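Local coordinates for NAD-dependent aldehyde dehydrogenase (Sinorhizobium meliloti, PDB 3U4J), which probably oxidises aldehydes to the corresponding acids, with NAD or NADP as electron acceptor, at residues P276-A281 with R309-E314; G366-L371 with V388-T393; L382-T387 with F404-S409; L466-Y471 with R478-Y483. One frame throughout, in Å; residues are numbered along the deposited sequence.

How the interactions relate
Interactions 1, 2 and 3 belong to one mixed sheet, in which strands 275-279, 307-313, 407-413, 383-390 and 368-371 lie side by side in that order. Interaction 1 closes before the others open; the segments of interactions 2 and 3 alternate along the chain, both using strand 383-390. Their centres are about 13 Å apart, and a probable hydrogen bond from F389 N to L408 O joins them; another, L310 N to S409 O, ties interaction 3 to interaction 1, its centre about 19 Å away. The three thus form one continuous section of the sheet. Interaction 4, last in the chain, lies about 26 to 34 Å from the others, centre to centre, where subunits of the tetramer meet.

Interaction 1: residues P276-A281 with R309-E314; sequences PQIVFA and RLLVQE
With CG anti to its backbone N (chi1 163°), L310 swings CD1 toward V279, whose CG2 lies beside its own backbone N, and the methyls V279 CG2 and L310 CD1 meet at 3.7 Å. The strands they sit on are the two parallel strands of a beta-alpha-beta unit, joined through helix 285-297, and branched V279 and L310 suit the face on which that helix packs through A288 and I292. Four backbone bonds hold the register: Q277 N gives to R309 O at 2.8 Å, Q277 O accepts from L311 N, V279 N gives to L311 O, and V279 O accepts from Q313 N. Q277 turns its amide away to W435 and the carbonyl of G291. On the face of P276 and I278, R309 bends at chi3 (-75°) and lays its guanidinium alongside the proline, with P276 CB over one face and P276 CG 3.7 Å from R309 NH2. The charged group thus gains an apolar partner while the carbonyls of K274, L422 and A423 accept its N-H groups. Where the strands end, the extended Q313 reaches across to the turn, its CD 3.9 Å from F280 CD1 and its amide plane steeply inclined to that ring. An alanine in place of Q313 would probably open a gap beside F280 and take from A281 N the side-chain amide that lies near it. Leucine fits further back because its branch fills the space between neighbours: L311 CD1 is 4.1 Å from P276 CB and 4.1 Å from I278 CG1.

Interaction 2: residues G366-L371 with V388-T393; sequences GAELLL and VFAGVT
L369 and F389 face each other as an antiparallel, non-hydrogen-bonded pair, and the leucine lays CD2 over one face of the phenylalanine ring. The ring, with CG beside its backbone N (chi1 -77°), has A367 CB 3.7 Å from F389 CD1. Alanine suits this spot: its lone methyl also meets V392 CG2, at 4.2 Å. A367, F389 and V392 make the buried, tightly packed part, and E368 and A390 clamp it with two backbone bonds, A390 N to E368 O at 2.8 Å and E368 N to A390 O at 2.9 Å. L370 CD1 packs as closely on A390 CB, at 3.6 Å. At the looser end a beta bulge sets L370 and L371 opposite V388: L370 N gives to V388 O, while V388 N reaches L371 O in a long bond of 3.2 Å whose donor stands above the carbonyl plane. L369 and E368 form the solvent side; E368 runs out extended, its far end, OE2, 3.7 Å from A390 CB, a charged group suited to a place open to solvent. Glycine suits G391, where the strand turns off with positive phi. F389 and A367 pack on I398 of helix 397-400, L370 and V388 on M321 of helix 317-330. Strand 407-413 pairs with the other edge of strand 383-390, through backbone bonds from F389 to L408 and T410.

Interaction 3: residues L382-T387 with F404-S409; sequences LYYAPT and FGPVLS
T387 and V407 form a parallel bridge between the two strands of a beta-alpha-beta unit, strand 383-390, helix 397-400 and strand 407-413. Two backbone bonds frame it: T387 N gives to P406 O at 2.9 Å, nearly in line with the carbonyl, and T387 O accepts from L408 N, also at 2.9 Å. The side chains of T387 and V407 lie side by side, T387 CB 4.0 Å from V407 CG2, so two beta-branched residues fill the same face, with V407 resting on V355 and V359 of helix 349-364. P406 lies at the centre of an inverse gamma turn, closed by a weak bond from V407 N to G405 O. Proline suits that place, since its ring fixes phi and it needs no backbone N-H; its CG packs 3.8 Å from Y384 O and 3.8 Å from A385 O. The tyrosine carries its hydroxyl away to H356 ND1. With OG1 beside its backbone N (chi1 -58°), T387 turns its hydroxyl back to A385 O at 2.7 Å, approaching from above the carbonyl plane. G373 N in turn gives a bond to T387 OG1. The chemistry implies that the buried hydroxyl, both donor and acceptor, is probably held in one rotation by these two bonds while its methyl remains for the apolar face.

Interaction 4: residues L466-Y471 with R478-Y483; sequences LPIGGY and RELGRY
R478 reaches along the backbone of I468, G469 and G470 to the ring of Y471. Its CB lies 3.9 Å from I468 O; the chain then bends at chi2 (-71°), bringing CD to 3.4 Å from that oxygen. NE passes G469, whose carbonyl carbon sits over one face of the guanidinium. NH1 gives a bond of 3.1 Å to G470 O from above the carbonyl plane, and NH2 lies 3.5 Å from Y471 CE2 while bonding to F491 O of the second subunit. Glycine suits position 469, because a CB there would clash with NH1. A leucine in place of R478 would probably leave G470 O and that neighbouring carbonyl without their shared donor group. Next in the chain, E479 forms with I468 a single antiparallel bridge, I468 N bonding to E479 O and E479 N to I468 O, each at 2.9 Å. P467 CG makes a CH-pi contact over the Y483 ring, 4.2 Å from its centroid; the proline's C-H groups suit the aromatic face. I468 and L480 lean on E180 of helix 174-187, and Y483, close to helix 483-487, meets F491 in strand 489-497 of the second subunit edge-to-face.

Interaction 1: residues P276-A281 with R309-E314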
loop_
_atom_site.group_PDB
_atom_site.type_symbol
_atom_site.label_atom_id
_atom_site.label_comp_id
_atom_site.label_asym_id
_atom_site.label_seq_id
_atom_site.Cartn_x
_atom_site.Cartn_y
_atom_site.Cartn_z
ATOM N N PRO A 276 11.008 25.750 14.242
ATOM C CA PRO A 276 12.409 26.141 14.231
ATOM C C PRO A 276 13.080 25.826 12.898
ATOM O O PRO A 276 12.732 24.845 12.245
ATOM C CB PRO A 276 13.002 25.267 15.339
ATOM C CG PRO A 276 12.160 24.008 15.319
ATOM C CD PRO A 276 10.807 24.373 14.746
ATOM N N GLN A 277 14.022 26.661 12.475
ATOM C CA GLN A 277 15.018 26.247 11.503
ATOM C C GLN A 277 16.363 26.090 12.229
ATOM O O GLN A 277 16.813 27.010 12.924
ATOM C CB GLN A 277 15.158 27.264 10.378
ATOM C CG GLN A 277 13.857 27.520 9.618
ATOM C CD GLN A 277 14.099 27.909 8.180
ATOM O OE1 GLN A 277 14.591 27.101 7.387
ATOM N NE2 GLN A 277 13.718 29.142 7.817
ATOM N N ILE A 278 17.001 24.941 12.039
ATOM C CA ILE A 278 18.263 24.632 12.719
ATOM C C ILE A 278 19.325 24.705 11.656
ATOM O O ILE A 278 19.223 24.008 10.645
ATOM C CB ILE A 278 18.284 23.198 13.321
ATOM C CG1 ILE A 278 17.180 22.986 14.377
ATOM C CG2 ILE A 278 19.656 22.931 13.999
ATOM C CD1 ILE A 278 15.753 23.127 13.843
ATOM N N VAL A 279 20.320 25.566 11.886
ATOM C CA VAL A 279 21.400 25.780 10.959
ATOM C C VAL A 279 22.709 25.359 11.628
ATOM O O VAL A 279 23.190 25.980 12.605
ATOM C CB VAL A 279 21.488 27.230 10.481
ATOM C CG1 VAL A 279 22.534 27.367 9.349
ATOM C CG2 VAL A 279 20.133 27.689 9.989
ATOM N N PHE A 280 23.251 24.264 11.103
ATOM C CA PHE A 280 24.509 23.727 11.585
ATOM C C PHE A 280 25.658 24.411 10.922
ATOM O O PHE A 280 25.531 24.934 9.806
ATOM C CB PHE A 280 24.564 22.209 11.346
ATOM C CG PHE A 280 23.721 21.454 12.296
ATOM C CD1 PHE A 280 24.193 21.140 13.559
ATOM C CD2 PHE A 280 22.420 21.073 11.946
ATOM C CE1 PHE A 280 23.396 20.432 14.463
ATOM C CE2 PHE A 280 21.616 20.368 12.837
ATOM C CZ PHE A 280 22.112 20.030 14.091
ATOM N N ALA A 281 26.793 24.386 11.623
ATOM C CA ALA A 281 28.021 25.016 11.165
ATOM C C ALA A 281 28.438 24.575 9.766
ATOM O O ALA A 281 29.063 25.342 9.031
ATOM C CB ALA A 281 29.154 24.761 12.182
ATOM N N ARG A 309 11.528 30.597 14.732
ATOM C CA ARG A 309 12.734 30.447 15.549
ATOM C C ARG A 309 13.915 30.036 14.688
ATOM O O ARG A 309 13.846 29.052 13.921
ATOM C CB ARG A 309 12.536 29.397 16.645
ATOM C CG ARG A 309 11.504 29.763 17.687
ATOM C CD ARG A 309 11.448 28.702 18.775
ATOM N NE ARG A 309 10.763 27.486 18.347
ATOM C CZ ARG A 309 11.037 26.277 18.834
ATOM N NH1 ARG A 309 11.994 26.125 19.755
ATOM N NH2 ARG A 309 10.378 25.209 18.385
ATOM N N LEU A 310 15.004 30.788 14.790
ATOM C CA LEU A 310 16.277 30.362 14.221
ATOM C C LEU A 310 17.142 29.785 15.354
ATOM O O LEU A 310 17.428 30.482 16.344
ATOM C CB LEU A 310 16.973 31.541 13.514
ATOM C CG LEU A 310 18.476 31.426 13.186
ATOM C CD1 LEU A 310 18.695 30.205 12.274
ATOM C CD2 LEU A 310 19.042 32.697 12.533
ATOM N N LEU A 311 17.541 28.517 15.220
ATOM C CA LEU A 311 18.478 27.887 16.164
ATOM C C LEU A 311 19.761 27.695 15.379
ATOM O O LEU A 311 19.807 26.900 14.440
ATOM C CB LEU A 311 17.951 26.540 16.691
ATOM C CG LEU A 311 16.564 26.488 17.349
ATOM C CD1 LEU A 311 16.219 25.084 17.813
ATOM C CD2 LEU A 311 16.456 27.413 18.509
ATOM N N VAL A 312 20.792 28.458 15.736
ATOM C CA VAL A 312 22.014 28.509 14.935
ATOM C C VAL A 312 23.218 28.051 15.754
ATOM O O VAL A 312 23.357 28.402 16.935
ATOM C CB VAL A 312 22.202 29.902 14.264
ATOM C CG1 VAL A 312 22.224 31.058 15.305
ATOM C CG2 VAL A 312 23.449 29.922 13.357
ATOM N N GLN A 313 24.041 27.199 15.142
ATOM C CA GLN A 313 25.244 26.703 15.794
ATOM C C GLN A 313 26.211 27.864 16.005
ATOM O O GLN A 313 26.378 28.732 15.132
ATOM C CB GLN A 313 25.884 25.550 15.014
ATOM C CG GLN A 313 26.773 24.642 15.893
ATOM C CD GLN A 313 27.002 23.249 15.298
ATOM O OE1 GLN A 313 27.122 22.256 16.045
ATOM N NE2 GLN A 313 27.061 23.161 13.963
ATOM N N GLU A 314 26.821 27.877 17.186
ATOM C CA GLU A 314 27.630 29.000 17.656
ATOM C C GLU A 314 28.629 29.522 16.642
ATOM O O GLU A 314 28.680 30.727 16.384
ATOM C CB GLU A 314 28.374 28.615 18.929
ATOM C CG GLU A 314 27.517 28.739 20.139
ATOM C CD GLU A 314 28.282 28.466 21.418
ATOM O OE1 GLU A 314 27.676 28.673 22.475
ATOM O OE2 GLU A 314 29.471 28.055 21.365
#

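Interaction 2: residues G366-L371 with V388-T393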
loop_
_atom_site.group_PDB
_atom_site.type_symbol
_atom_site.label_atom_id
_atom_site.label_comp_id
_atom_site.label_asym_id
_atom_site.label_seq_id
_atom_site.Cartn_x
_atom_site.Cartn_y
_atom_site.Cartn_z
ATOM N N GLY A 366 14.420 41.546 27.420
ATOM C CA GLY A 366 15.875 41.716 27.286
ATOM C C GLY A 366 16.481 41.159 26.010
ATOM O O GLY A 366 17.690 41.030 25.903
ATOM N N ALA A 367 15.637 40.799 25.043
ATOM C CA ALA A 367 16.127 40.292 23.767
ATOM C C ALA A 367 16.695 41.455 22.966
ATOM O O ALA A 367 16.261 42.582 23.106
ATOM C CB ALA A 367 15.009 39.603 23.004
ATOM N N GLU A 368 17.658 41.185 22.107
ATOM C CA GLU A 368 18.312 42.281 21.398
ATOM C C GLU A 368 17.657 42.510 20.030
ATOM O O GLU A 368 17.699 41.622 19.161
ATOM C CB GLU A 368 19.801 41.969 21.264
ATOM C CG GLU A 368 20.645 43.044 20.590
ATOM C CD GLU A 368 22.002 42.487 20.145
ATOM O OE1 GLU A 368 22.859 43.266 19.682
ATOM O OE2 GLU A 368 22.191 41.258 20.227
ATOM N N LEU A 369 17.040 43.681 19.856
ATOM C CA LEU A 369 16.355 44.028 18.619
ATOM C C LEU A 369 17.415 44.411 17.603
ATOM O O LEU A 369 18.102 45.423 17.779
ATOM C CB LEU A 369 15.447 45.240 18.815
ATOM C CG LEU A 369 14.074 45.358 18.118
ATOM C CD1 LEU A 369 13.632 46.832 17.882
ATOM C CD2 LEU A 369 13.903 44.518 16.853
ATOM N N LEU A 370 17.519 43.647 16.522
ATOM C CA LEU A 370 18.535 43.929 15.504
ATOM C C LEU A 370 17.988 44.701 14.309
ATOM O O LEU A 370 18.741 45.363 13.589
ATOM C CB LEU A 370 19.200 42.637 15.029
ATOM C CG LEU A 370 19.978 41.815 16.052
ATOM C CD1 LEU A 370 20.637 40.599 15.368
ATOM C CD2 LEU A 370 21.043 42.672 16.749
ATOM N N LEU A 371 16.667 44.648 14.121
ATOM C CA LEU A 371 16.056 45.114 12.882
ATOM C C LEU A 371 14.558 45.235 13.101
ATOM O O LEU A 371 13.968 44.404 13.780
ATOM C CB LEU A 371 16.337 44.067 11.786
ATOM C CG LEU A 371 16.360 44.281 10.258
ATOM C CD1 LEU A 371 15.291 43.494 9.477
ATOM C CD2 LEU A 371 16.482 45.732 9.808
ATOM N N VAL A 388 13.977 41.230 13.454
ATOM C CA VAL A 388 14.860 40.169 13.945
ATOM C C VAL A 388 15.294 40.440 15.396
ATOM O O VAL A 388 15.758 41.540 15.715
ATOM C CB VAL A 388 16.112 40.025 13.068
ATOM C CG1 VAL A 388 17.048 38.956 13.646
ATOM C CG2 VAL A 388 15.735 39.711 11.618
ATOM N N PHE A 389 15.106 39.446 16.265
ATOM C CA PHE A 389 15.642 39.461 17.635
ATOM C C PHE A 389 16.798 38.477 17.779
ATOM O O PHE A 389 16.744 37.347 17.258
ATOM C CB PHE A 389 14.585 39.077 18.652
ATOM C CG PHE A 389 13.605 40.160 18.974
ATOM C CD1 PHE A 389 13.957 41.223 19.831
ATOM C CD2 PHE A 389 12.301 40.091 18.482
ATOM C CE1 PHE A 389 13.005 42.232 20.179
ATOM C CE2 PHE A 389 11.345 41.083 18.804
ATOM C CZ PHE A 389 11.707 42.167 19.664
ATOM N N ALA A 390 17.837 38.905 18.490
ATOM C CA ALA A 390 18.959 38.048 18.820
ATOM C C ALA A 390 18.971 37.868 20.329
ATOM O O ALA A 390 18.271 38.584 21.048
ATOM C CB ALA A 390 20.246 38.677 18.355
ATOM N N GLY A 391 19.746 36.900 20.818
ATOM C CA GLY A 391 19.868 36.705 22.275
ATOM C C GLY A 391 18.592 36.205 22.923
ATOM O O GLY A 391 18.330 36.453 24.102
ATOM N N VAL A 392 17.780 35.490 22.158
ATOM C CA VAL A 392 16.517 35.012 22.688
ATOM C C VAL A 392 16.798 33.738 23.504
ATOM O O VAL A 392 17.625 32.908 23.119
ATOM C CB VAL A 392 15.466 34.812 21.587
ATOM C CG1 VAL A 392 14.128 34.402 22.200
ATOM C CG2 VAL A 392 15.303 36.109 20.768
ATOM N N THR A 393 16.160 33.620 24.659
ATOM C CA THR A 393 16.322 32.449 25.498
ATOM C C THR A 393 14.931 31.806 25.593
ATOM O O THR A 393 13.921 32.509 25.439
ATOM C CB THR A 393 16.863 32.847 26.887
ATOM O OG1 THR A 393 16.009 33.849 27.436
ATOM C CG2 THR A 393 18.276 33.429 26.774
#

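Interaction 3: residues L382-T387 with F404-S409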
loop_
_atom_site.group_PDB
_atom_site.type_symbol
_atom_site.label_atom_id
_atom_site.label_comp_id
_atom_site.label_asym_id
_atom_site.label_seq_id
_atom_site.Cartn_x
_atom_site.Cartn_y
_atom_site.Cartn_z
ATOM N N LEU A 382 -1.676 48.698 6.287
ATOM C CA LEU A 382 -1.192 47.924 7.433
ATOM C C LEU A 382 0.107 47.195 7.089
ATOM O O LEU A 382 0.104 46.166 6.389
ATOM C CB LEU A 382 -2.267 46.953 7.920
ATOM C CG LEU A 382 -3.662 47.534 8.185
ATOM C CD1 LEU A 382 -4.767 46.461 8.234
ATOM C CD2 LEU A 382 -3.662 48.380 9.453
ATOM N N TYR A 383 1.223 47.746 7.547
ATOM C CA TYR A 383 2.516 47.143 7.254
ATOM C C TYR A 383 3.389 47.096 8.497
ATOM O O TYR A 383 3.475 48.091 9.243
ATOM C CB TYR A 383 3.230 47.925 6.162
ATOM C CG TYR A 383 2.445 47.989 4.862
ATOM C CD1 TYR A 383 2.449 46.915 3.977
ATOM C CD2 TYR A 383 1.713 49.136 4.522
ATOM C CE1 TYR A 383 1.728 46.979 2.765
ATOM C CE2 TYR A 383 0.988 49.212 3.334
ATOM C CZ TYR A 383 1.009 48.120 2.452
ATOM O OH TYR A 383 0.312 48.177 1.280
ATOM N N TYR A 384 4.051 45.956 8.698
ATOM C CA TYR A 384 4.960 45.791 9.823
ATOM C C TYR A 384 6.360 45.514 9.292
ATOM O O TYR A 384 6.524 44.729 8.368
ATOM C CB TYR A 384 4.469 44.697 10.787
ATOM C CG TYR A 384 5.049 44.907 12.168
ATOM C CD1 TYR A 384 4.379 45.700 13.105
ATOM C CD2 TYR A 384 6.303 44.400 12.503
ATOM C CE1 TYR A 384 4.942 45.970 14.377
ATOM C CE2 TYR A 384 6.864 44.641 13.762
ATOM C CZ TYR A 384 6.177 45.426 14.685
ATOM O OH TYR A 384 6.726 45.667 15.908
ATOM N N ALA A 385 7.369 46.186 9.844
ATOM C CA ALA A 385 8.723 46.047 9.326
ATOM C C ALA A 385 9.296 44.639 9.569
ATOM O O ALA A 385 9.013 44.038 10.587
ATOM C CB ALA A 385 9.629 47.078 9.974
ATOM N N PRO A 386 10.100 44.117 8.625
ATOM C CA PRO A 386 10.836 42.896 8.910
ATOM C C PRO A 386 11.637 43.053 10.205
ATOM O O PRO A 386 12.382 44.047 10.376
ATOM C CB PRO A 386 11.778 42.778 7.716
ATOM C CG PRO A 386 11.024 43.389 6.609
ATOM C CD PRO A 386 10.308 44.561 7.231
ATOM N N THR A 387 11.482 42.078 11.090
ATOM C CA THR A 387 11.988 42.183 12.453
ATOM C C THR A 387 12.812 40.971 12.853
ATOM O O THR A 387 12.402 39.821 12.622
ATOM C CB THR A 387 10.807 42.389 13.441
ATOM O OG1 THR A 387 10.071 43.572 13.062
ATOM C CG2 THR A 387 11.305 42.503 14.920
ATOM N N PHE A 404 2.976 35.199 14.566
ATOM C CA PHE A 404 2.241 35.331 13.289
ATOM C C PHE A 404 2.463 36.693 12.577
ATOM O O PHE A 404 1.557 37.263 11.939
ATOM C CB PHE A 404 0.758 35.065 13.523
ATOM C CG PHE A 404 0.150 34.050 12.581
ATOM C CD1 PHE A 404 0.594 32.718 12.591
ATOM C CD2 PHE A 404 -0.868 34.419 11.719
ATOM C CE1 PHE A 404 0.025 31.753 11.746
ATOM C CE2 PHE A 404 -1.465 33.459 10.831
ATOM C CZ PHE A 404 -1.013 32.132 10.863
ATOM N N GLY A 405 3.676 37.207 12.689
ATOM C CA GLY A 405 4.122 38.408 11.965
ATOM C C GLY A 405 5.571 38.195 11.523
ATOM O O GLY A 405 6.144 37.149 11.797
ATOM N N PRO A 406 6.184 39.185 10.845
ATOM C CA PRO A 406 7.522 38.957 10.298
ATOM C C PRO A 406 8.612 39.170 11.349
ATOM O O PRO A 406 9.457 40.057 11.199
ATOM C CB PRO A 406 7.630 40.009 9.195
ATOM C CG PRO A 406 6.728 41.129 9.648
ATOM C CD PRO A 406 5.673 40.537 10.543
ATOM N N VAL A 407 8.568 38.362 12.400
ATOM C CA VAL A 407 9.405 38.542 13.572
ATOM C C VAL A 407 10.158 37.242 13.857
ATOM O O VAL A 407 9.546 36.232 14.237
ATOM C CB VAL A 407 8.538 38.887 14.813
ATOM C CG1 VAL A 407 9.438 38.994 16.133
ATOM C CG2 VAL A 407 7.699 40.137 14.554
ATOM N N LEU A 408 11.477 37.280 13.688
ATOM C CA LEU A 408 12.345 36.137 13.980
ATOM C C LEU A 408 12.973 36.197 15.364
ATOM O O LEU A 408 13.460 37.260 15.778
ATOM C CB LEU A 408 13.470 36.107 12.963
ATOM C CG LEU A 408 14.421 34.903 12.972
ATOM C CD1 LEU A 408 13.689 33.594 12.593
ATOM C CD2 LEU A 408 15.560 35.191 12.012
ATOM N N SER A 409 12.958 35.061 16.067
ATOM C CA SER A 409 13.679 34.885 17.326
ATOM C C SER A 409 14.877 33.966 17.099
ATOM O O SER A 409 14.719 32.819 16.631
ATOM C CB SER A 409 12.779 34.294 18.408
ATOM O OG SER A 409 11.779 35.229 18.763
#

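Interaction 4: residues L466-Y471 with R478-Y483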
loop_
_atom_site.group_PDB
_atom_site.type_symbol
_atom_site.label_atom_id
_atom_site.label_comp_id
_atom_site.label_asym_id
_atom_site.label_seq_id
_atom_site.Cartn_x
_atom_site.Cartn_y
_atom_site.Cartn_z
ATOM N N LEU A 466 3.052 14.694 -0.947
ATOM C CA LEU A 466 3.351 14.346 0.433
ATOM C C LEU A 466 2.306 14.855 1.430
ATOM O O LEU A 466 1.749 15.951 1.219
ATOM C CB LEU A 466 4.731 14.904 0.837
ATOM C CG LEU A 466 5.898 13.952 0.575
ATOM C CD1 LEU A 466 6.268 13.965 -0.920
ATOM C CD2 LEU A 466 7.135 14.340 1.439
ATOM N N PRO A 467 2.076 14.092 2.535
ATOM C CA PRO A 467 1.115 14.443 3.600
ATOM C C PRO A 467 1.597 15.603 4.461
ATOM O O PRO A 467 2.812 15.817 4.613
ATOM C CB PRO A 467 1.082 13.202 4.487
ATOM C CG PRO A 467 2.467 12.554 4.246
ATOM C CD PRO A 467 2.718 12.782 2.794
ATOM N N ILE A 468 0.632 16.342 5.009
ATOM C CA ILE A 468 0.922 17.458 5.901
ATOM C C ILE A 468 0.086 17.318 7.177
ATOM O O ILE A 468 -1.073 16.850 7.160
ATOM C CB ILE A 468 0.716 18.873 5.215
ATOM C CG1 ILE A 468 -0.759 19.161 4.914
ATOM C CG2 ILE A 468 1.615 19.028 3.922
ATOM C CD1 ILE A 468 -1.063 20.577 4.345
ATOM N N GLY A 469 0.654 17.767 8.290
ATOM C CA GLY A 469 -0.133 17.858 9.520
ATOM C C GLY A 469 0.845 17.993 10.677
ATOM O O GLY A 469 2.043 17.972 10.444
ATOM N N GLY A 470 0.338 18.120 11.903
ATOM C CA GLY A 470 1.211 18.373 13.060
ATOM C C GLY A 470 1.283 17.283 14.115
ATOM O O GLY A 470 0.468 16.349 14.144
ATOM N N TYR A 471 2.297 17.396 14.962
ATOM C CA TYR A 471 2.380 16.609 16.188
ATOM C C TYR A 471 1.865 17.522 17.276
ATOM O O TYR A 471 1.721 18.734 17.041
ATOM C CB TYR A 471 3.851 16.310 16.497
ATOM C CG TYR A 471 4.539 15.189 15.705
ATOM C CD1 TYR A 471 5.391 14.288 16.361
ATOM C CD2 TYR A 471 4.366 15.045 14.323
ATOM C CE1 TYR A 471 6.058 13.271 15.659
ATOM C CE2 TYR A 471 5.031 14.016 13.605
ATOM C CZ TYR A 471 5.857 13.143 14.295
ATOM O OH TYR A 471 6.500 12.142 13.625
ATOM N N ARG A 478 -4.019 13.917 9.007
ATOM C CA ARG A 478 -3.086 14.265 7.931
ATOM C C ARG A 478 -3.827 14.607 6.657
ATOM O O ARG A 478 -4.804 13.949 6.310
ATOM C CB ARG A 478 -2.117 13.119 7.679
ATOM C CG ARG A 478 -1.056 12.943 8.800
ATOM C CD ARG A 478 -0.026 14.097 8.783
ATOM N NE ARG A 478 1.051 13.938 9.766
ATOM C CZ ARG A 478 0.960 14.297 11.049
ATOM N NH1 ARG A 478 -0.186 14.796 11.530
ATOM N NH2 ARG A 478 2.015 14.141 11.862
ATOM N N GLU A 479 -3.360 15.636 5.969
ATOM C CA GLU A 479 -3.967 16.095 4.734
ATOM C C GLU A 479 -3.000 15.818 3.582
ATOM O O GLU A 479 -1.823 15.501 3.821
ATOM C CB GLU A 479 -4.276 17.598 4.823
ATOM C CG GLU A 479 -5.071 18.041 6.079
ATOM C CD GLU A 479 -6.498 17.477 6.125
ATOM O OE1 GLU A 479 -7.155 17.353 5.050
ATOM O OE2 GLU A 479 -6.951 17.156 7.249
ATOM N N LEU A 480 -3.511 15.934 2.355
ATOM C CA LEU A 480 -2.723 15.904 1.130
ATOM C C LEU A 480 -2.205 14.500 0.819
ATOM O O LEU A 480 -2.452 13.565 1.574
ATOM C CB LEU A 480 -1.552 16.907 1.158
ATOM C CG LEU A 480 -1.796 18.408 1.071
ATOM C CD1 LEU A 480 -0.564 19.170 0.450
ATOM C CD2 LEU A 480 -3.065 18.796 0.405
ATOM N N GLY A 481 -1.505 14.375 -0.302
ATOM C CA GLY A 481 -1.056 13.066 -0.792
ATOM C C GLY A 481 -2.191 12.050 -0.819
ATOM O O GLY A 481 -3.324 12.399 -1.131
ATOM N N ARG A 482 -1.871 10.806 -0.460
ATOM C CA ARG A 482 -2.863 9.748 -0.275
ATOM C C ARG A 482 -3.500 9.851 1.108
ATOM O O ARG A 482 -4.561 9.308 1.331
ATOM C CB ARG A 482 -2.219 8.366 -0.423
ATOM C CG ARG A 482 -1.653 8.172 -1.810
ATOM C CD ARG A 482 -1.448 6.723 -2.205
ATOM N NE ARG A 482 -1.480 6.636 -3.674
ATOM C CZ ARG A 482 -0.569 6.020 -4.436
ATOM N NH1 ARG A 482 0.472 5.390 -3.891
ATOM N NH2 ARG A 482 -0.717 6.010 -5.760
ATOM N N TYR A 483 -2.836 10.538 2.037
ATOM C CA TYR A 483 -3.310 10.562 3.422
ATOM C C TYR A 483 -4.631 11.306 3.575
ATOM O O TYR A 483 -5.505 10.873 4.360
ATOM C CB TYR A 483 -2.248 11.168 4.361
ATOM C CG TYR A 483 -1.086 10.194 4.617
ATOM C CD1 TYR A 483 -0.956 9.540 5.847
ATOM C CD2 TYR A 483 -0.138 9.922 3.620
ATOM C CE1 TYR A 483 0.083 8.626 6.066
ATOM C CE2 TYR A 483 0.925 9.024 3.843
ATOM C CZ TYR A 483 1.029 8.389 5.057
ATOM O OH TYR A 483 2.065 7.493 5.281
#